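Long-range contacts in putative lipoprotein (Bacteroides ovatus, PDB 3OQQ), which is of unknown function but binds calcium ions and is probably a lipid-attached protein displayed outside the bacterial cell: residues 41-46 against 102-106; 155-161 against 173-179; 238-242 against 252-256; 344-348 against 381-387. Residues are numbered along the deposited sequence.

Contact 1 of 4, residues 41-46 against 102-106; sequences VLVKDS and TLALP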
loop_
_atom_site.group_PDB
_atom_site.type_symbol
_atom_site.label_atom_id
_atom_site.label_comp_id
_atom_site.label_asym_id
_atom_site.label_seq_id
_atom_site.Cartn_x
_atom_site.Cartn_y
_atom_site.Cartn_z
ATOM N N VAL A 41 15.895 2.326 13.992
ATOM C CA VAL A 41 16.234 3.749 14.081
ATOM C C VAL A 41 17.299 3.993 15.124
ATOM O O VAL A 41 17.124 3.608 16.276
ATOM C CB VAL A 41 14.955 4.560 14.437
ATOM C CG1 VAL A 41 15.217 6.061 14.458
ATOM C CG2 VAL A 41 13.818 4.217 13.489
ATOM N N LEU A 42 18.374 4.683 14.740
ATOM C CA LEU A 42 19.421 5.060 15.684
ATOM C C LEU A 42 19.013 6.380 16.343
ATOM O O LEU A 42 18.696 7.347 15.641
ATOM C CB LEU A 42 20.781 5.174 14.960
ATOM C CG LEU A 42 21.932 5.859 15.694
ATOM C CD1 LEU A 42 22.371 5.068 16.919
ATOM C CD2 LEU A 42 23.092 6.069 14.767
ATOM N N VAL A 43 18.994 6.412 17.684
ATOM C CA VAL A 43 18.659 7.625 18.431
ATOM C C VAL A 43 19.868 7.996 19.256
ATOM O O VAL A 43 20.092 7.416 20.312
ATOM C CB VAL A 43 17.373 7.521 19.303
ATOM C CG1 VAL A 43 17.032 8.870 19.940
ATOM C CG2 VAL A 43 16.187 6.999 18.499
ATOM N N LYS A 44 20.668 8.940 18.749
ATOM C CA LYS A 44 21.845 9.477 19.434
ATOM C C LYS A 44 21.406 10.837 19.966
ATOM O O LYS A 44 21.148 11.754 19.179
ATOM C CB LYS A 44 23.063 9.548 18.495
ATOM C CG LYS A 44 24.373 9.860 19.208
ATOM C CD LYS A 44 25.379 10.510 18.275
ATOM C CE LYS A 44 26.547 11.088 19.041
ATOM N NZ LYS A 44 27.321 12.051 18.215
ATOM N N ASP A 45 21.221 10.917 21.298
ATOM C CA ASP A 45 20.721 12.064 22.068
ATOM C C ASP A 45 19.217 12.215 21.757
ATOM O O ASP A 45 18.380 11.655 22.477
ATOM C CB ASP A 45 21.530 13.366 21.817
ATOM C CG ASP A 45 23.043 13.188 21.784
ATOM O OD1 ASP A 45 23.608 12.691 22.788
ATOM O OD2 ASP A 45 23.661 13.553 20.760
ATOM N N SER A 46 18.878 12.904 20.654
ATOM C CA SER A 46 17.484 13.049 20.234
ATOM C C SER A 46 17.387 12.988 18.700
ATOM O O SER A 46 18.382 13.215 18.012
ATOM C CB SER A 46 16.859 14.324 20.798
ATOM O OG SER A 46 17.208 15.468 20.041
ATOM N N THR A 102 9.801 13.460 18.175
ATOM C CA THR A 102 11.175 13.671 18.612
ATOM C C THR A 102 11.474 12.539 19.570
ATOM O O THR A 102 10.910 12.467 20.654
ATOM C CB THR A 102 11.389 15.072 19.174
ATOM O OG1 THR A 102 11.173 15.988 18.101
ATOM C CG2 THR A 102 12.807 15.269 19.721
ATOM N N LEU A 103 12.292 11.599 19.113
ATOM C CA LEU A 103 12.658 10.445 19.916
ATOM C C LEU A 103 13.821 10.794 20.848
ATOM O O LEU A 103 14.674 11.626 20.522
ATOM C CB LEU A 103 13.038 9.266 19.004
ATOM C CG LEU A 103 11.981 8.767 18.006
ATOM C CD1 LEU A 103 12.583 7.719 17.099
ATOM C CD2 LEU A 103 10.720 8.222 18.719
ATOM N N ALA A 104 13.853 10.132 21.999
ATOM C CA ALA A 104 14.915 10.245 22.997
ATOM C C ALA A 104 15.036 8.910 23.679
ATOM O O ALA A 104 14.024 8.228 23.912
ATOM C CB ALA A 104 14.613 11.357 24.004
ATOM N N LEU A 105 16.267 8.507 23.938
ATOM C CA LEU A 105 16.573 7.233 24.575
ATOM C C LEU A 105 16.531 7.322 26.111
ATOM O O LEU A 105 17.343 8.046 26.707
ATOM C CB LEU A 105 17.963 6.768 24.115
ATOM C CG LEU A 105 18.129 5.411 23.478
ATOM C CD1 LEU A 105 17.108 5.164 22.376
ATOM C CD2 LEU A 105 19.518 5.271 22.935
ATOM N N PRO A 106 15.637 6.527 26.776
ATOM C CA PRO A 106 15.626 6.492 28.252
ATOM C C PRO A 106 16.972 6.003 28.785
ATOM O O PRO A 106 17.733 5.383 28.043
ATOM C CB PRO A 106 14.495 5.497 28.561
ATOM C CG PRO A 106 13.632 5.531 27.350
ATOM C CD PRO A 106 14.618 5.608 26.233
HETATM O O HOH W 1 19.003 9.649 23.753
#
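No direct hydrogen bond joins 41-46 to 102-106; the contact rests on apolar packing, one bridging water and a CA-H...O contact. The packing centres on Val43, whose CA-CB bond points toward the other segment. Its CG2 lies 3.9 Å from Leu103 CB and its CB 3.9 Å from Leu105 CD1, so the valine touches both leucines, while Val41 CG1 reaches Leu103 CD1 at 4.1 Å. Val23 and Val25 of strand 23-26 and Leu49 of strand 46-54 continue this small core. The polar links are sparse. A water donates to Asp45 O at 2.5 Å and accepts from Leu105 N at 3.0 Å, spanning two backbones that stand too far apart for a direct bond, Asp45 O being 4.1 Å from Leu105 N. Beside it, Ser46 CA approaches Leu103 O at 3.2 Å with a CA-H...O geometry. Asp45 has a positive phi (71°), which helps the chain turn before it enters strand 46-54. Just beyond, Leu103 hydrogen-bonds to the backbone of Arg47. This is the water-bridged end of an antiparallel strand pair, 46-54 with 96-104, where Val41, ending strand 36-41, and Val43 of the loop pack onto the N-terminal strands.

Contact 2 of 4, residues 155-161 against 173-179; sequences DLKVTEC and KEELLLT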
loop_
_atom_site.group_PDB
_atom_site.type_symbol
_atom_site.label_atom_id
_atom_site.label_comp_id
_atom_site.label_asym_id
_atom_site.label_seq_id
_atom_site.Cartn_x
_atom_site.Cartn_y
_atom_site.Cartn_z
ATOM N N ASP A 155 1.976 -3.530 1.086
ATOM C CA ASP A 155 2.999 -3.284 2.094
ATOM C C ASP A 155 4.183 -2.680 1.414
ATOM O O ASP A 155 4.722 -3.269 0.483
ATOM C CB ASP A 155 3.399 -4.588 2.804
ATOM C CG ASP A 155 4.178 -4.325 4.073
ATOM O OD1 ASP A 155 5.366 -3.924 3.974
ATOM O OD2 ASP A 155 3.603 -4.503 5.163
ATOM N N LEU A 156 4.592 -1.515 1.888
ATOM C CA LEU A 156 5.753 -0.796 1.365
ATOM C C LEU A 156 6.773 -0.582 2.478
ATOM O O LEU A 156 6.409 -0.138 3.561
ATOM C CB LEU A 156 5.333 0.561 0.762
ATOM C CG LEU A 156 4.817 0.541 -0.664
ATOM C CD1 LEU A 156 3.868 1.706 -0.926
ATOM C CD2 LEU A 156 5.969 0.568 -1.655
ATOM N N LYS A 157 8.054 -0.917 2.201
ATOM C CA LYS A 157 9.206 -0.749 3.083
ATOM C C LYS A 157 10.311 -0.084 2.279
ATOM O O LYS A 157 10.687 -0.587 1.221
ATOM C CB LYS A 157 9.702 -2.087 3.669
ATOM C CG LYS A 157 9.142 -2.469 5.013
ATOM C CD LYS A 157 9.629 -3.859 5.448
ATOM C CE LYS A 157 8.656 -4.980 5.116
ATOM N NZ LYS A 157 7.372 -4.893 5.879
ATOM N N VAL A 158 10.795 1.058 2.751
ATOM C CA VAL A 158 11.890 1.783 2.125
ATOM C C VAL A 158 13.045 1.726 3.122
ATOM O O VAL A 158 12.949 2.279 4.214
ATOM C CB VAL A 158 11.497 3.221 1.707
ATOM C CG1 VAL A 158 12.731 4.043 1.322
ATOM C CG2 VAL A 158 10.507 3.185 0.553
ATOM N N THR A 159 14.108 1.015 2.762
ATOM C CA THR A 159 15.289 0.823 3.599
ATOM C C THR A 159 16.401 1.740 3.125
ATOM O O THR A 159 16.647 1.844 1.916
ATOM C CB THR A 159 15.714 -0.640 3.496
ATOM O OG1 THR A 159 14.594 -1.469 3.790
ATOM C CG2 THR A 159 16.917 -0.990 4.380
ATOM N N GLU A 160 17.070 2.404 4.073
ATOM C CA GLU A 160 18.202 3.255 3.761
ATOM C C GLU A 160 19.468 2.431 3.978
ATOM O O GLU A 160 19.935 2.310 5.114
ATOM C CB GLU A 160 18.158 4.541 4.591
ATOM C CG GLU A 160 16.961 5.404 4.228
ATOM C CD GLU A 160 16.818 6.706 4.984
ATOM O OE1 GLU A 160 17.762 7.100 5.697
ATOM O OE2 GLU A 160 15.776 7.370 4.815
ATOM N N CYS A 161 19.960 1.772 2.906
ATOM C CA CYS A 161 21.170 0.930 2.946
ATOM C C CYS A 161 22.410 1.840 2.975
ATOM O O CYS A 161 23.155 1.963 1.991
ATOM C CB CYS A 161 21.218 -0.059 1.785
ATOM S SG CYS A 161 19.818 -1.203 1.715
ATOM N N LYS A 173 22.907 3.340 -0.722
ATOM C CA LYS A 173 21.720 3.288 -1.583
ATOM C C LYS A 173 20.456 3.056 -0.778
ATOM O O LYS A 173 20.521 2.828 0.428
ATOM C CB LYS A 173 21.854 2.209 -2.680
ATOM C CG LYS A 173 22.015 0.775 -2.187
ATOM C CD LYS A 173 22.740 -0.048 -3.230
ATOM C CE LYS A 173 22.802 -1.504 -2.863
ATOM N NZ LYS A 173 23.317 -2.326 -3.991
ATOM N N GLU A 174 19.299 3.147 -1.459
ATOM C CA GLU A 174 17.970 2.885 -0.915
ATOM C C GLU A 174 17.430 1.673 -1.602
ATOM O O GLU A 174 17.792 1.374 -2.748
ATOM C CB GLU A 174 17.005 4.065 -1.132
ATOM C CG GLU A 174 17.358 5.364 -0.454
ATOM C CD GLU A 174 18.617 6.035 -0.960
ATOM O OE1 GLU A 174 18.710 6.309 -2.179
ATOM O OE2 GLU A 174 19.527 6.264 -0.132
ATOM N N GLU A 175 16.555 0.985 -0.909
ATOM C CA GLU A 175 15.833 -0.167 -1.403
ATOM C C GLU A 175 14.395 0.044 -1.108
ATOM O O GLU A 175 14.055 0.689 -0.122
ATOM C CB GLU A 175 16.316 -1.448 -0.739
ATOM C CG GLU A 175 17.376 -2.172 -1.527
ATOM C CD GLU A 175 17.656 -3.549 -0.973
ATOM O OE1 GLU A 175 16.690 -4.236 -0.557
ATOM O OE2 GLU A 175 18.844 -3.946 -0.973
ATOM N N LEU A 176 13.559 -0.491 -1.958
ATOM C CA LEU A 176 12.119 -0.458 -1.825
ATOM C C LEU A 176 11.639 -1.879 -1.946
ATOM O O LEU A 176 12.034 -2.575 -2.882
ATOM C CB LEU A 176 11.502 0.437 -2.920
ATOM C CG LEU A 176 10.010 0.679 -2.836
ATOM C CD1 LEU A 176 9.717 2.087 -3.108
ATOM C CD2 LEU A 176 9.229 -0.207 -3.811
ATOM N N LEU A 177 10.859 -2.330 -0.972
ATOM C CA LEU A 177 10.213 -3.628 -1.018
ATOM C C LEU A 177 8.699 -3.399 -0.981
ATOM O O LEU A 177 8.173 -2.862 0.013
ATOM C CB LEU A 177 10.671 -4.567 0.119
ATOM C CG LEU A 177 10.138 -6.008 0.073
ATOM C CD1 LEU A 177 10.781 -6.781 -1.084
ATOM C CD2 LEU A 177 10.445 -6.734 1.388
ATOM N N LEU A 178 8.012 -3.780 -2.078
ATOM C CA LEU A 178 6.564 -3.693 -2.196
ATOM C C LEU A 178 5.922 -5.060 -2.342
ATOM O O LEU A 178 6.325 -5.843 -3.198
ATOM C CB LEU A 178 6.145 -2.825 -3.400
ATOM C CG LEU A 178 4.652 -2.900 -3.830
ATOM C CD1 LEU A 178 3.760 -2.097 -2.923
ATOM C CD2 LEU A 178 4.458 -2.456 -5.243
ATOM N N THR A 179 4.863 -5.316 -1.556
ATOM C CA THR A 179 4.045 -6.495 -1.763
ATOM C C THR A 179 2.672 -6.003 -2.075
ATOM O O THR A 179 2.255 -4.965 -1.557
ATOM C CB THR A 179 4.065 -7.532 -0.629
ATOM O OG1 THR A 179 3.614 -6.973 0.600
ATOM C CG2 THR A 179 5.400 -8.236 -0.491
HETATM O O HOH W 2 7.222 -4.665 2.022
#
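Seven residue pairs in unbroken antiparallel register, from Asp155-Thr179 to Cys161-Lys173, give the backbone a full set of hydrogen bonds. Asp155 N reaches Thr179 O at 3.0 Å and Thr179 N returns to Asp155 O at 2.9 Å; Lys157 pairs likewise with Leu177, and Thr159 with Glu175. At the last pair Lys173 N bonds Cys161 O at 3.1 Å, but the bond from Cys161 N to Lys173 O (2.8 Å) is weak, bent to 117°. On the face carrying Asp155 and Lys157, Lys157 NZ makes a salt bridge to Asp155 OD1 at 2.9 Å, while His124 binds the other carboxylate oxygen. A water lies within hydrogen-bonding distance of Asp155 OD1 (2.8 Å) and Leu177 O (2.9 Å). The Leu156, Val158, Leu176 and Leu178 part of the other face is apolar: Leu156 CG meets Leu178 CD1 at 3.6 Å, and Val158 CG2 meets Leu176 CD1 at 3.9 Å. Helix 314-328 covers part of it, with Ile327 on Val158 and Leu326 on Leu176; at its far end Glu160 and Glu174 form salt bridges with Arg324 and Arg316. The two strands form a regular antiparallel beta hairpin, continued by strands 122-131 and 298-307 into a large sheet.

Contact 3 of 4, residues 238-242 against 252-256; sequences ENKNW and PRFAI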
loop_
_atom_site.group_PDB
_atom_site.type_symbol
_atom_site.label_atom_id
_atom_site.label_comp_id
_atom_site.label_asym_id
_atom_site.label_seq_id
_atom_site.Cartn_x
_atom_site.Cartn_y
_atom_site.Cartn_z
ATOM N N GLU A 238 5.838 -14.203 -15.173
ATOM C CA GLU A 238 4.517 -14.800 -15.288
ATOM C C GLU A 238 4.513 -16.309 -15.044
ATOM O O GLU A 238 5.490 -17.018 -15.326
ATOM C CB GLU A 238 3.911 -14.515 -16.683
ATOM C CG GLU A 238 4.788 -14.931 -17.854
ATOM C CD GLU A 238 4.185 -14.827 -19.239
ATOM O OE1 GLU A 238 3.790 -13.711 -19.632
ATOM O OE2 GLU A 238 4.177 -15.848 -19.965
ATOM N N ASN A 239 3.371 -16.791 -14.572
ATOM C CA ASN A 239 3.087 -18.212 -14.452
ATOM C C ASN A 239 1.667 -18.341 -14.928
ATOM O O ASN A 239 0.756 -17.859 -14.258
ATOM C CB ASN A 239 3.302 -18.745 -13.036
ATOM C CG ASN A 239 3.075 -20.233 -12.886
ATOM O OD1 ASN A 239 2.300 -20.858 -13.624
ATOM N ND2 ASN A 239 3.753 -20.843 -11.918
ATOM N N LYS A 240 1.489 -18.914 -16.117
ATOM C CA LYS A 240 0.175 -19.037 -16.741
ATOM C C LYS A 240 -0.409 -20.456 -16.607
ATOM O O LYS A 240 -1.342 -20.814 -17.336
ATOM C CB LYS A 240 0.267 -18.609 -18.209
ATOM C CG LYS A 240 0.588 -17.111 -18.346
ATOM C CD LYS A 240 0.794 -16.725 -19.800
ATOM C CE LYS A 240 -0.227 -15.720 -20.260
ATOM N NZ LYS A 240 0.249 -14.989 -21.472
ATOM N N ASN A 241 0.073 -21.230 -15.627
ATOM C CA ASN A 241 -0.408 -22.592 -15.480
ATOM C C ASN A 241 -0.377 -23.047 -14.023
ATOM O O ASN A 241 -0.016 -24.191 -13.735
ATOM C CB ASN A 241 0.450 -23.514 -16.370
ATOM C CG ASN A 241 -0.134 -24.877 -16.622
ATOM O OD1 ASN A 241 -1.318 -25.014 -16.899
ATOM N ND2 ASN A 241 0.705 -25.918 -16.573
ATOM N N TRP A 242 -0.794 -22.173 -13.091
ATOM C CA TRP A 242 -0.742 -22.516 -11.677
ATOM C C TRP A 242 -2.121 -22.791 -11.096
ATOM O O TRP A 242 -3.154 -22.383 -11.638
ATOM C CB TRP A 242 -0.026 -21.422 -10.864
ATOM C CG TRP A 242 -0.762 -20.104 -10.786
ATOM C CD1 TRP A 242 -0.646 -19.050 -11.651
ATOM C CD2 TRP A 242 -1.708 -19.695 -9.775
ATOM N NE1 TRP A 242 -1.486 -18.022 -11.256
ATOM C CE2 TRP A 242 -2.126 -18.382 -10.096
ATOM C CE3 TRP A 242 -2.228 -20.306 -8.613
ATOM C CZ2 TRP A 242 -3.059 -17.679 -9.318
ATOM C CZ3 TRP A 242 -3.155 -19.617 -7.849
ATOM C CH2 TRP A 242 -3.583 -18.327 -8.214
ATOM N N PRO A 252 -6.275 -24.376 -15.208
ATOM C CA PRO A 252 -5.169 -23.599 -14.638
ATOM C C PRO A 252 -5.506 -22.115 -14.511
ATOM O O PRO A 252 -6.413 -21.606 -15.176
ATOM C CB PRO A 252 -4.022 -23.830 -15.622
ATOM C CG PRO A 252 -4.665 -24.128 -16.897
ATOM C CD PRO A 252 -5.959 -24.833 -16.578
ATOM N N ARG A 253 -4.751 -21.422 -13.647
ATOM C CA ARG A 253 -4.934 -20.000 -13.423
ATOM C C ARG A 253 -3.686 -19.301 -13.917
ATOM O O ARG A 253 -2.724 -19.988 -14.295
ATOM C CB ARG A 253 -5.244 -19.730 -11.935
ATOM C CG ARG A 253 -6.371 -20.643 -11.390
ATOM C CD ARG A 253 -6.633 -20.341 -9.934
ATOM N NE ARG A 253 -7.564 -21.273 -9.301
ATOM C CZ ARG A 253 -8.889 -21.149 -9.310
ATOM N NH1 ARG A 253 -9.468 -20.194 -10.026
ATOM N NH2 ARG A 253 -9.647 -22.011 -8.646
ATOM N N PHE A 254 -3.711 -17.948 -14.016
ATOM C CA PHE A 254 -2.537 -17.222 -14.481
ATOM C C PHE A 254 -2.295 -15.936 -13.704
ATOM O O PHE A 254 -3.224 -15.329 -13.160
ATOM C CB PHE A 254 -2.612 -16.930 -15.980
ATOM C CG PHE A 254 -3.487 -15.784 -16.431
ATOM C CD1 PHE A 254 -4.869 -15.949 -16.561
ATOM C CD2 PHE A 254 -2.928 -14.566 -16.798
ATOM C CE1 PHE A 254 -5.672 -14.910 -17.034
ATOM C CE2 PHE A 254 -3.736 -13.522 -17.260
ATOM C CZ PHE A 254 -5.103 -13.700 -17.362
ATOM N N ALA A 255 -1.033 -15.514 -13.661
ATOM C CA ALA A 255 -0.656 -14.237 -13.035
ATOM C C ALA A 255 0.499 -13.674 -13.825
ATOM O O ALA A 255 1.346 -14.441 -14.278
ATOM C CB ALA A 255 -0.286 -14.437 -11.569
ATOM N N ILE A 256 0.474 -12.370 -14.105
ATOM C CA ILE A 256 1.539 -11.683 -14.860
ATOM C C ILE A 256 1.929 -10.425 -14.087
ATOM O O ILE A 256 1.091 -9.535 -13.912
ATOM C CB ILE A 256 1.160 -11.337 -16.331
ATOM C CG1 ILE A 256 0.564 -12.541 -17.108
ATOM C CG2 ILE A 256 2.360 -10.709 -17.067
ATOM C CD1 ILE A 256 -0.215 -12.153 -18.394
#
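Trp242 adopts chi1 near +60° (p), which lays its indole across the neighbouring strand. Arg253 CB sits 4.0 Å from the centroid of the six-membered ring, over its face, in a CH-pi contact. Trp244 meets the indole edge-to-face. Arg253, m at chi1 and extended through chi3, carries its guanidinium to salt bridges with Asp247 of the hairpin's own loop and with Asp279. Asn239 is t at chi1, and its OD1 accepts from Asn241 N at 3.0 Å, closing an Asx turn; its ND2 bonds Leu224 O. Lys240 (m) runs alongside the other strand, CG 4.0 Å from Phe254 CB. The chain turns a corner at Lys240 and Asn241, where the register slips by one. Before it, Asn239 N bonds Ala255 O at 3.1 Å and Ala255 N bonds Asn239 O at 3.0 Å; after it, Trp242 N bonds Arg253 O at 3.2 Å and Arg253 N bonds Trp242 O at 2.7 Å. Asn241 and Trp242 together face Arg253: a classic beta bulge in the hairpin of strands 234-242 and 253-263.

Contact 4 of 4, residues 344-348 against 381-387; sequences EIHMR and GSTWGVK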
loop_
_atom_site.group_PDB
_atom_site.type_symbol
_atom_site.label_atom_id
_atom_site.label_comp_id
_atom_site.label_asym_id
_atom_site.label_seq_id
_atom_site.Cartn_x
_atom_site.Cartn_y
_atom_site.Cartn_z
ATOM N N GLU A 344 -8.830 1.944 -17.150
ATOM C CA GLU A 344 -7.998 2.122 -15.968
ATOM C C GLU A 344 -8.700 3.031 -14.971
ATOM O O GLU A 344 -9.141 4.126 -15.337
ATOM C CB GLU A 344 -6.661 2.727 -16.438
ATOM C CG GLU A 344 -5.459 2.535 -15.543
ATOM C CD GLU A 344 -4.294 3.375 -16.026
ATOM O OE1 GLU A 344 -3.556 2.919 -16.926
ATOM O OE2 GLU A 344 -4.179 4.534 -15.574
ATOM N N ILE A 345 -8.836 2.562 -13.714
ATOM C CA ILE A 345 -9.517 3.307 -12.651
ATOM C C ILE A 345 -8.519 3.616 -11.533
ATOM O O ILE A 345 -7.796 2.742 -11.112
ATOM C CB ILE A 345 -10.766 2.513 -12.134
ATOM C CG1 ILE A 345 -11.667 2.078 -13.318
ATOM C CG2 ILE A 345 -11.579 3.304 -11.066
ATOM C CD1 ILE A 345 -12.735 0.997 -13.007
ATOM N N HIS A 346 -8.473 4.867 -11.079
ATOM C CA HIS A 346 -7.641 5.296 -9.954
ATOM C C HIS A 346 -8.574 5.857 -8.870
ATOM O O HIS A 346 -9.763 6.064 -9.132
ATOM C CB HIS A 346 -6.619 6.359 -10.417
ATOM C CG HIS A 346 -5.593 5.843 -11.385
ATOM N ND1 HIS A 346 -4.277 5.739 -11.029
ATOM C CD2 HIS A 346 -5.732 5.440 -12.670
ATOM C CE1 HIS A 346 -3.644 5.285 -12.101
ATOM N NE2 HIS A 346 -4.483 5.077 -13.109
HETATM N N MSE A 347 -8.040 6.154 -7.681
HETATM C CA MSE A 347 -8.845 6.791 -6.627
HETATM C C MSE A 347 -9.001 8.291 -6.935
HETATM O O MSE A 347 -8.272 8.823 -7.766
HETATM C CB MSE A 347 -8.201 6.598 -5.251
HETATM C CG MSE A 347 -8.007 5.126 -4.901
HETATM SE SE MSE A 347 -7.303 4.831 -3.136
HETATM C CE MSE A 347 -5.526 5.516 -3.410
ATOM N N ARG A 348 -9.957 8.970 -6.263
ATOM C CA ARG A 348 -10.194 10.397 -6.469
ATOM C C ARG A 348 -8.911 11.213 -6.321
ATOM O O ARG A 348 -8.175 11.040 -5.343
ATOM C CB ARG A 348 -11.245 10.893 -5.462
ATOM C CG ARG A 348 -11.632 12.323 -5.686
ATOM C CD ARG A 348 -12.648 12.808 -4.670
ATOM N NE ARG A 348 -13.145 14.135 -5.045
ATOM C CZ ARG A 348 -12.644 15.285 -4.605
ATOM N NH1 ARG A 348 -11.620 15.294 -3.763
ATOM N NH2 ARG A 348 -13.165 16.434 -5.004
ATOM N N GLY A 381 -18.063 14.942 -5.501
ATOM C CA GLY A 381 -16.857 14.520 -4.792
ATOM C C GLY A 381 -16.741 13.047 -4.474
ATOM O O GLY A 381 -16.084 12.677 -3.492
ATOM N N SER A 382 -17.339 12.192 -5.322
ATOM C CA SER A 382 -17.285 10.744 -5.117
ATOM C C SER A 382 -15.916 10.172 -5.416
ATOM O O SER A 382 -15.067 10.840 -6.007
ATOM C CB SER A 382 -18.300 10.039 -6.010
ATOM O OG SER A 382 -17.832 9.924 -7.343
ATOM N N THR A 383 -15.724 8.917 -5.018
ATOM C CA THR A 383 -14.534 8.146 -5.344
ATOM C C THR A 383 -14.950 6.736 -5.775
ATOM O O THR A 383 -16.016 6.257 -5.381
ATOM C CB THR A 383 -13.499 8.120 -4.194
ATOM O OG1 THR A 383 -12.312 7.491 -4.696
ATOM C CG2 THR A 383 -14.000 7.373 -2.959
ATOM N N TRP A 384 -14.098 6.094 -6.599
ATOM C CA TRP A 384 -14.253 4.717 -7.041
ATOM C C TRP A 384 -13.226 3.836 -6.320
ATOM O O TRP A 384 -13.151 2.656 -6.605
ATOM C CB TRP A 384 -14.106 4.571 -8.572
ATOM C CG TRP A 384 -15.361 4.871 -9.327
ATOM C CD1 TRP A 384 -16.319 3.981 -9.725
ATOM C CD2 TRP A 384 -15.814 6.171 -9.751
ATOM N NE1 TRP A 384 -17.335 4.645 -10.385
ATOM C CE2 TRP A 384 -17.041 5.985 -10.434
ATOM C CE3 TRP A 384 -15.312 7.480 -9.596
ATOM C CZ2 TRP A 384 -17.740 7.044 -11.009
ATOM C CZ3 TRP A 384 -16.008 8.529 -10.169
ATOM C CH2 TRP A 384 -17.213 8.308 -10.855
ATOM N N GLY A 385 -12.465 4.419 -5.393
ATOM C CA GLY A 385 -11.472 3.689 -4.612
ATOM C C GLY A 385 -11.094 4.358 -3.307
ATOM O O GLY A 385 -11.026 5.588 -3.229
ATOM N N VAL A 386 -10.789 3.542 -2.285
ATOM C CA VAL A 386 -10.362 4.014 -0.962
ATOM C C VAL A 386 -9.148 3.204 -0.479
ATOM O O VAL A 386 -8.994 2.034 -0.824
ATOM C CB VAL A 386 -11.515 4.010 0.090
ATOM C CG1 VAL A 386 -12.543 5.101 -0.209
ATOM C CG2 VAL A 386 -12.196 2.644 0.197
ATOM N N LYS A 387 -8.272 3.853 0.287
ATOM C CA LYS A 387 -7.079 3.232 0.854
ATOM C C LYS A 387 -7.233 3.295 2.364
ATOM O O LYS A 387 -7.339 4.377 2.961
ATOM C CB LYS A 387 -5.819 3.938 0.359
ATOM C CG LYS A 387 -4.524 3.247 0.760
ATOM C CD LYS A 387 -3.365 3.908 0.022
ATOM C CE LYS A 387 -2.815 5.120 0.722
ATOM N NZ LYS A 387 -1.654 5.682 -0.016
HETATM O O HOH W 3 -12.022 7.519 -7.942
#
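The touching parts of the two segments run 110° apart, so they cross instead of pairing as strands. The closest CA pair is Met347 and Gly385, 4.5 Å; an ideal CB on Gly385 would lie 2.8 Å from Met347 CG, a clash that glycine avoids. Gly381 has a positive phi (72°), readily taken up by glycine. One direct hydrogen bond crosses, Arg348 N to Thr383 OG1 at 3.2 Å, and Thr383 OG1 in turn donates to Gly385 O at 2.7 Å. A water donates to His346 O and accepts from Trp384 N, both at 2.9 Å. Met347, a selenomethionine, lays SE 3.9 Å from Lys387 CB, and Ile345 CG2 touches Trp384 CB at 3.8 Å; Phe131 also packs on Ile345 and Met347. Arg348 CD lies 3.4 Å from Ser382 O, and the arginine extends to hydrogen bonds with Asn92 and Ser377. The loop after edge strand 343-346 of the six-stranded sheet thus packs against the loop entering strand 385-388, linking it to the large sheet.

How the contacts relate
Contacts 1, 2 and 4 reach the large antiparallel sheet, and contact 4 also reaches the six-stranded sheet, on whose opposite edge contact 3 lies. Contact 2 is nearest the middle of the chain, its centre 22, 27 and 26 Å from those of contacts 1, 3 and 4. Contacts 1 and 3 are the furthest apart, centres 48 Å. No two touch: even contacts 2 and 4 keep about 7 Å between nearest atoms. A calcium ion lies about 8 Å from the side chain of Trp384, and a bound calcium about 13 Å from each of those of Leu105 and Glu160. The side chain of Arg348 lies about 4 Å from a triethylene glycol, probably from the crystallisation liquor, which Glu344 hydrogen-bonds.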